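Local coordinates for protein geranylgeranyl pyrophosphate synthase (Corynebacterium glutamicum, PDB 3LMD) that probably makes long-chain isoprenyl diphosphates by magnesium-dependent chain elongation with isopentenyl diphosphate, as in the FPP/GGPP synthase family, at residues A[241-246]-A[266-270]; A[259-263]-A[289-294]. All blocks are in the same frame, centred on the assembly; numbering follows the deposited sequence.

In the fold
Contact 1 packs the end of helix 219-246 on the start of helix 267-274. Contact 2 sets the short helix 258-262 against the loop before helix 294-306. Their centres are 13 Å apart, and their segments alternate along the chain. Asp244 OD2 and Asp259 N, 3.2 Å apart, probably form a hydrogen bond between them. Val269 CG2 packs on Leu260 CD2 at 4.2 Å. Both contacts lie near calcium sites empty in this chain. The side chain of Phe246 in contact 1 is about 4 Å from that of Ser305, a ligand of one calcium ion in a structure of this protein. That of Glu262 in contact 2 is about 8 Å from that of Asp119, a ligand of another.

Contact 1 (A[241-246]-A[266-270])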
loop_
_atom_site.group_PDB
_atom_site.type_symbol
_atom_site.label_atom_id
_atom_site.label_comp_id
_atom_site.label_asym_id
_atom_site.label_seq_id
_atom_site.Cartn_x
_atom_site.Cartn_y
_atom_site.Cartn_z
ATOM N N ASP A 241 -19.727 10.577 17.239
ATOM C CA ASP A 241 -18.972 11.260 18.293
ATOM C C ASP A 241 -19.887 11.866 19.351
ATOM O O ASP A 241 -19.584 11.798 20.539
ATOM C CB ASP A 241 -18.020 12.326 17.711
ATOM C CG ASP A 241 -16.863 11.708 16.920
ATOM O OD1 ASP A 241 -16.615 10.503 17.062
ATOM O OD2 ASP A 241 -16.213 12.422 16.134
ATOM N N ILE A 242 -21.011 12.438 18.917
ATOM C CA ILE A 242 -22.015 12.926 19.843
ATOM C C ILE A 242 -22.574 11.781 20.707
ATOM O O ILE A 242 -22.686 11.888 21.944
ATOM C CB ILE A 242 -23.166 13.625 19.088
ATOM C CG1 ILE A 242 -22.670 14.947 18.450
ATOM C CG2 ILE A 242 -24.369 13.865 20.044
ATOM C CD1 ILE A 242 -23.723 15.519 17.401
ATOM N N ILE A 243 -22.945 10.689 20.052
ATOM C CA ILE A 243 -23.507 9.532 20.751
ATOM C C ILE A 243 -22.513 9.014 21.807
ATOM O O ILE A 243 -22.902 8.707 22.936
ATOM C CB ILE A 243 -23.899 8.398 19.749
ATOM C CG1 ILE A 243 -25.161 8.809 18.972
ATOM C CG2 ILE A 243 -24.148 7.075 20.509
ATOM C CD1 ILE A 243 -25.477 7.903 17.763
ATOM N N ASP A 244 -21.229 8.977 21.461
ATOM C CA ASP A 244 -20.210 8.465 22.373
ATOM C C ASP A 244 -20.174 9.234 23.693
ATOM O O ASP A 244 -19.881 8.671 24.765
ATOM C CB ASP A 244 -18.827 8.529 21.730
ATOM C CG ASP A 244 -17.738 7.890 22.606
ATOM O OD1 ASP A 244 -17.802 6.663 22.821
ATOM O OD2 ASP A 244 -16.817 8.600 23.070
ATOM N N ILE A 245 -20.441 10.530 23.610
ATOM C CA ILE A 245 -20.380 11.379 24.788
ATOM C C ILE A 245 -21.721 11.528 25.483
ATOM O O ILE A 245 -21.780 11.592 26.707
ATOM C CB ILE A 245 -19.916 12.778 24.417
ATOM C CG1 ILE A 245 -18.460 12.742 23.943
ATOM C CG2 ILE A 245 -20.148 13.754 25.605
ATOM C CD1 ILE A 245 -18.148 13.854 22.972
ATOM N N PHE A 246 -22.798 11.637 24.714
ATOM C CA PHE A 246 -24.095 11.973 25.312
ATOM C C PHE A 246 -25.061 10.795 25.371
ATOM O O PHE A 246 -26.174 10.921 25.893
ATOM C CB PHE A 246 -24.715 13.189 24.614
ATOM C CG PHE A 246 -23.860 14.415 24.705
ATOM C CD1 PHE A 246 -23.018 14.769 23.656
ATOM C CD2 PHE A 246 -23.876 15.207 25.850
ATOM C CE1 PHE A 246 -22.215 15.880 23.743
ATOM C CE2 PHE A 246 -23.088 16.333 25.942
ATOM C CZ PHE A 246 -22.252 16.683 24.895
ATOM N N THR A 266 -13.415 14.871 20.626
ATOM C CA THR A 266 -14.165 15.078 19.388
ATOM C C THR A 266 -14.946 16.409 19.396
ATOM O O THR A 266 -14.912 17.159 20.361
ATOM C CB THR A 266 -15.113 13.905 19.190
ATOM O OG1 THR A 266 -16.013 13.850 20.306
ATOM C CG2 THR A 266 -14.292 12.571 19.164
ATOM N N LEU A 267 -15.669 16.688 18.321
ATOM C CA LEU A 267 -16.255 18.006 18.117
ATOM C C LEU A 267 -17.004 18.617 19.307
ATOM O O LEU A 267 -16.775 19.773 19.621
ATOM C CB LEU A 267 -17.196 17.977 16.911
ATOM C CG LEU A 267 -17.574 19.314 16.310
ATOM C CD1 LEU A 267 -16.291 20.113 15.995
ATOM C CD2 LEU A 267 -18.392 19.038 15.011
ATOM N N PRO A 268 -17.939 17.878 19.936
ATOM C CA PRO A 268 -18.639 18.551 21.055
ATOM C C PRO A 268 -17.689 18.989 22.177
ATOM O O PRO A 268 -17.924 20.003 22.847
ATOM C CB PRO A 268 -19.557 17.468 21.610
ATOM C CG PRO A 268 -19.625 16.391 20.533
ATOM C CD PRO A 268 -18.388 16.492 19.737
ATOM N N VAL A 269 -16.651 18.200 22.421
ATOM C CA VAL A 269 -15.692 18.522 23.463
ATOM C C VAL A 269 -14.881 19.731 23.065
ATOM O O VAL A 269 -14.612 20.603 23.893
ATOM C CB VAL A 269 -14.703 17.332 23.754
ATOM C CG1 VAL A 269 -13.782 17.683 24.976
ATOM C CG2 VAL A 269 -15.460 16.070 23.994
ATOM N N LEU A 270 -14.483 19.798 21.798
ATOM C CA LEU A 270 -13.679 20.917 21.330
ATOM C C LEU A 270 -14.488 22.216 21.377
ATOM O O LEU A 270 -13.963 23.268 21.707
ATOM C CB LEU A 270 -13.185 20.688 19.893
ATOM C CG LEU A 270 -12.299 19.427 19.762
ATOM C CD1 LEU A 270 -12.022 19.119 18.262
ATOM C CD2 LEU A 270 -11.002 19.664 20.533
HETATM O O HOH W 1 -16.699 11.551 21.142
#
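The Phe246 ring meets Pro268 at its edge, where Pro268 CB lies in the ring plane, 3.8 Å from Phe246 CE1. One ring face is covered from within its own helix: Ile245 CG2 sits over the ring centre, 3.4 Å above the plane. The other branch of Ile245 reaches across. CG1 is anti to the carbonyl carbon (chi1 -67°) and CD1 extends beyond it (chi2 152°), in among Thr266, Pro268 and Val269 of 266-270. Ile245 CD1 touches Val269 CG2 at 3.6 Å, Pro268 CG at 3.8 Å and Thr266 OG1 at 3.4 Å. Ile242 CG1 adds a looser contact to the proline ring.

The Asp241-Thr266 end is more polar. Thr266 lays its methyl CG2 against the Asp241 carboxylate, 3.5 Å from Asp241 CG. Asp241 OD2 is hydrogen-bonded to Tyr192 OH and Asp241 OD1 to Gln237 NE2. A water donates to Asp241 O at 3.0 Å; its second leg, to Thr266 OG1, is too short to be sure of.

Asp241 and Asp244 belong to the DDxxD sequence of the family's second aspartate-rich motif, which probably serves the metal-dependent diphosphate site, as in relatives. The contact is buried. Helix 309-328 touches Ile242, Phe246 and Pro268, helix 294-306 packs on Ile245 and Val269, and helix 188-214 covers Thr266 and Leu267.

Contact 2 (A[259-263]-A[289-294]); sequences DLREG and GPLEDD
Arg261 O meets both Leu291 N and Pro290 CB. Leu291 N donates to Arg261 O at 3.4 Å, a weak bond with a bent N-H...O angle of 135°. Pro290 CB presses on the same oxygen, only 3.1 Å from Arg261 O. The proline ring continues along the helix end, with Pro290 CG 3.6 Å from Glu262 O.

The apolar part is small. Leu291 CD1 approaches Leu260 CB at 4.2 Å, and Leu291 CG lies 4.0 Å from Leu260 O. Val297 of helix 294-306 touches Leu291 as well.

The Arg261 side chain starts off away from the loop, though CB still touches Leu291 O. Its chain runs extended from CG to NE and brings the guanidinium to Asp294. The two form a salt bridge whose hydrogen bond, Arg261 NH1 to Asp294 OD1, is weak (3.5 Å, 155°). The carboxylate oxygen comes at the guanidinium edge, near its plane. The two flat groups are nearly perpendicular, 85° apart, so the pair is not a two-pronged one.

Asp293 is the N-cap of helix 294-306. Its side chain caps a backbone N of that helix, and its OD2 is also bonded to Thr296 OG1.

Gly263 is the first residue to leave the helical conformation, with positive phi and two bonds back into the last turn, one of them Gly263 N to Leu260 O at 2.8 Å. The contact thus joins a helix C-terminus closed by a Schellman motif to the loop leading into an aspartate N-cap, within the all-helical fold of the polyprenyl synthases.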
loop_
_atom_site.group_PDB
_atom_site.type_symbol
_atom_site.label_atom_id
_atom_site.label_comp_id
_atom_site.label_asym_id
_atom_site.label_seq_id
_atom_site.Cartn_x
_atom_site.Cartn_y
_atom_site.Cartn_z
ATOM N N ASP A 259 -13.906 7.731 24.098
ATOM C CA ASP A 259 -12.933 8.635 23.440
ATOM C C ASP A 259 -12.173 9.483 24.477
ATOM O O ASP A 259 -10.950 9.673 24.393
ATOM C CB ASP A 259 -13.629 9.583 22.442
ATOM C CG ASP A 259 -14.114 8.882 21.175
ATOM O OD1 ASP A 259 -13.414 7.969 20.704
ATOM O OD2 ASP A 259 -15.192 9.261 20.635
ATOM N N LEU A 260 -12.907 10.016 25.445
ATOM C CA LEU A 260 -12.294 10.856 26.477
ATOM C C LEU A 260 -11.121 10.181 27.175
ATOM O O LEU A 260 -10.050 10.778 27.313
ATOM C CB LEU A 260 -13.335 11.269 27.517
ATOM C CG LEU A 260 -14.320 12.309 27.009
ATOM C CD1 LEU A 260 -15.490 12.451 27.974
ATOM C CD2 LEU A 260 -13.591 13.625 26.811
ATOM N N ARG A 261 -11.334 8.948 27.631
ATOM C CA ARG A 261 -10.290 8.181 28.320
ATOM C C ARG A 261 -8.989 8.130 27.508
ATOM O O ARG A 261 -7.891 8.243 28.058
ATOM C CB ARG A 261 -10.793 6.767 28.632
ATOM C CG ARG A 261 -12.124 6.740 29.384
ATOM C CD ARG A 261 -12.537 5.322 29.762
ATOM N NE ARG A 261 -13.826 5.265 30.456
ATOM C CZ ARG A 261 -13.968 5.245 31.782
ATOM N NH1 ARG A 261 -12.903 5.291 32.575
ATOM N NH2 ARG A 261 -15.180 5.188 32.319
ATOM N N GLU A 262 -9.126 7.983 26.193
ATOM C CA GLU A 262 -7.981 7.932 25.288
ATOM C C GLU A 262 -7.263 9.261 25.144
ATOM O O GLU A 262 -6.129 9.302 24.678
ATOM C CB GLU A 262 -8.437 7.511 23.896
ATOM C CG GLU A 262 -9.552 6.494 23.879
ATOM C CD GLU A 262 -9.045 5.100 23.615
ATOM O OE1 GLU A 262 -7.982 4.745 24.171
ATOM O OE2 GLU A 262 -9.704 4.367 22.847
ATOM N N GLY A 263 -7.923 10.358 25.506
ATOM C CA GLY A 263 -7.373 11.679 25.195
ATOM C C GLY A 263 -7.762 12.101 23.783
ATOM O O GLY A 263 -7.134 12.988 23.191
ATOM N N GLY A 289 -5.144 15.952 28.769
ATOM C CA GLY A 289 -4.664 14.706 28.234
ATOM C C GLY A 289 -5.641 13.634 28.590
ATOM O O GLY A 289 -6.738 13.939 28.986
ATOM N N PRO A 290 -5.250 12.376 28.458
ATOM C CA PRO A 290 -6.174 11.280 28.720
ATOM C C PRO A 290 -6.571 11.234 30.178
ATOM O O PRO A 290 -5.849 11.716 31.047
ATOM C CB PRO A 290 -5.365 10.035 28.352
ATOM C CG PRO A 290 -4.319 10.503 27.492
ATOM C CD PRO A 290 -3.987 11.891 27.899
ATOM N N LEU A 291 -7.726 10.640 30.428
ATOM C CA LEU A 291 -8.279 10.548 31.767
ATOM C C LEU A 291 -8.412 9.110 32.241
ATOM O O LEU A 291 -8.428 8.183 31.446
ATOM C CB LEU A 291 -9.655 11.190 31.802
ATOM C CG LEU A 291 -9.852 12.440 30.961
ATOM C CD1 LEU A 291 -11.313 12.707 30.845
ATOM C CD2 LEU A 291 -9.143 13.605 31.553
ATOM N N GLU A 292 -8.505 8.934 33.555
ATOM C CA GLU A 292 -7.866 7.809 34.226
ATOM C C GLU A 292 -8.868 7.024 35.066
ATOM O O GLU A 292 -9.063 5.827 34.861
ATOM C CB GLU A 292 -6.709 8.292 35.102
ATOM C CG GLU A 292 -5.520 8.828 34.322
ATOM C CD GLU A 292 -4.705 7.726 33.674
ATOM O OE1 GLU A 292 -4.013 6.988 34.405
ATOM O OE2 GLU A 292 -4.756 7.599 32.432
ATOM N N ASP A 293 -9.502 7.709 36.013
ATOM C CA ASP A 293 -10.545 7.101 36.831
ATOM C C ASP A 293 -11.931 7.421 36.285
ATOM O O ASP A 293 -12.144 8.472 35.679
ATOM C CB ASP A 293 -10.430 7.570 38.282
ATOM C CG ASP A 293 -9.764 8.926 38.405
ATOM O OD1 ASP A 293 -8.712 9.016 39.072
ATOM O OD2 ASP A 293 -10.293 9.904 37.835
ATOM N N ASP A 294 -12.873 6.509 36.501
ATOM C CA ASP A 294 -14.271 6.757 36.167
ATOM C C ASP A 294 -14.751 8.081 36.751
ATOM O O ASP A 294 -15.737 8.654 36.288
ATOM C CB ASP A 294 -15.152 5.610 36.668
ATOM C CG ASP A 294 -14.588 4.247 36.322
ATOM O OD1 ASP A 294 -13.435 4.183 35.846
ATOM O OD2 ASP A 294 -15.298 3.239 36.525
#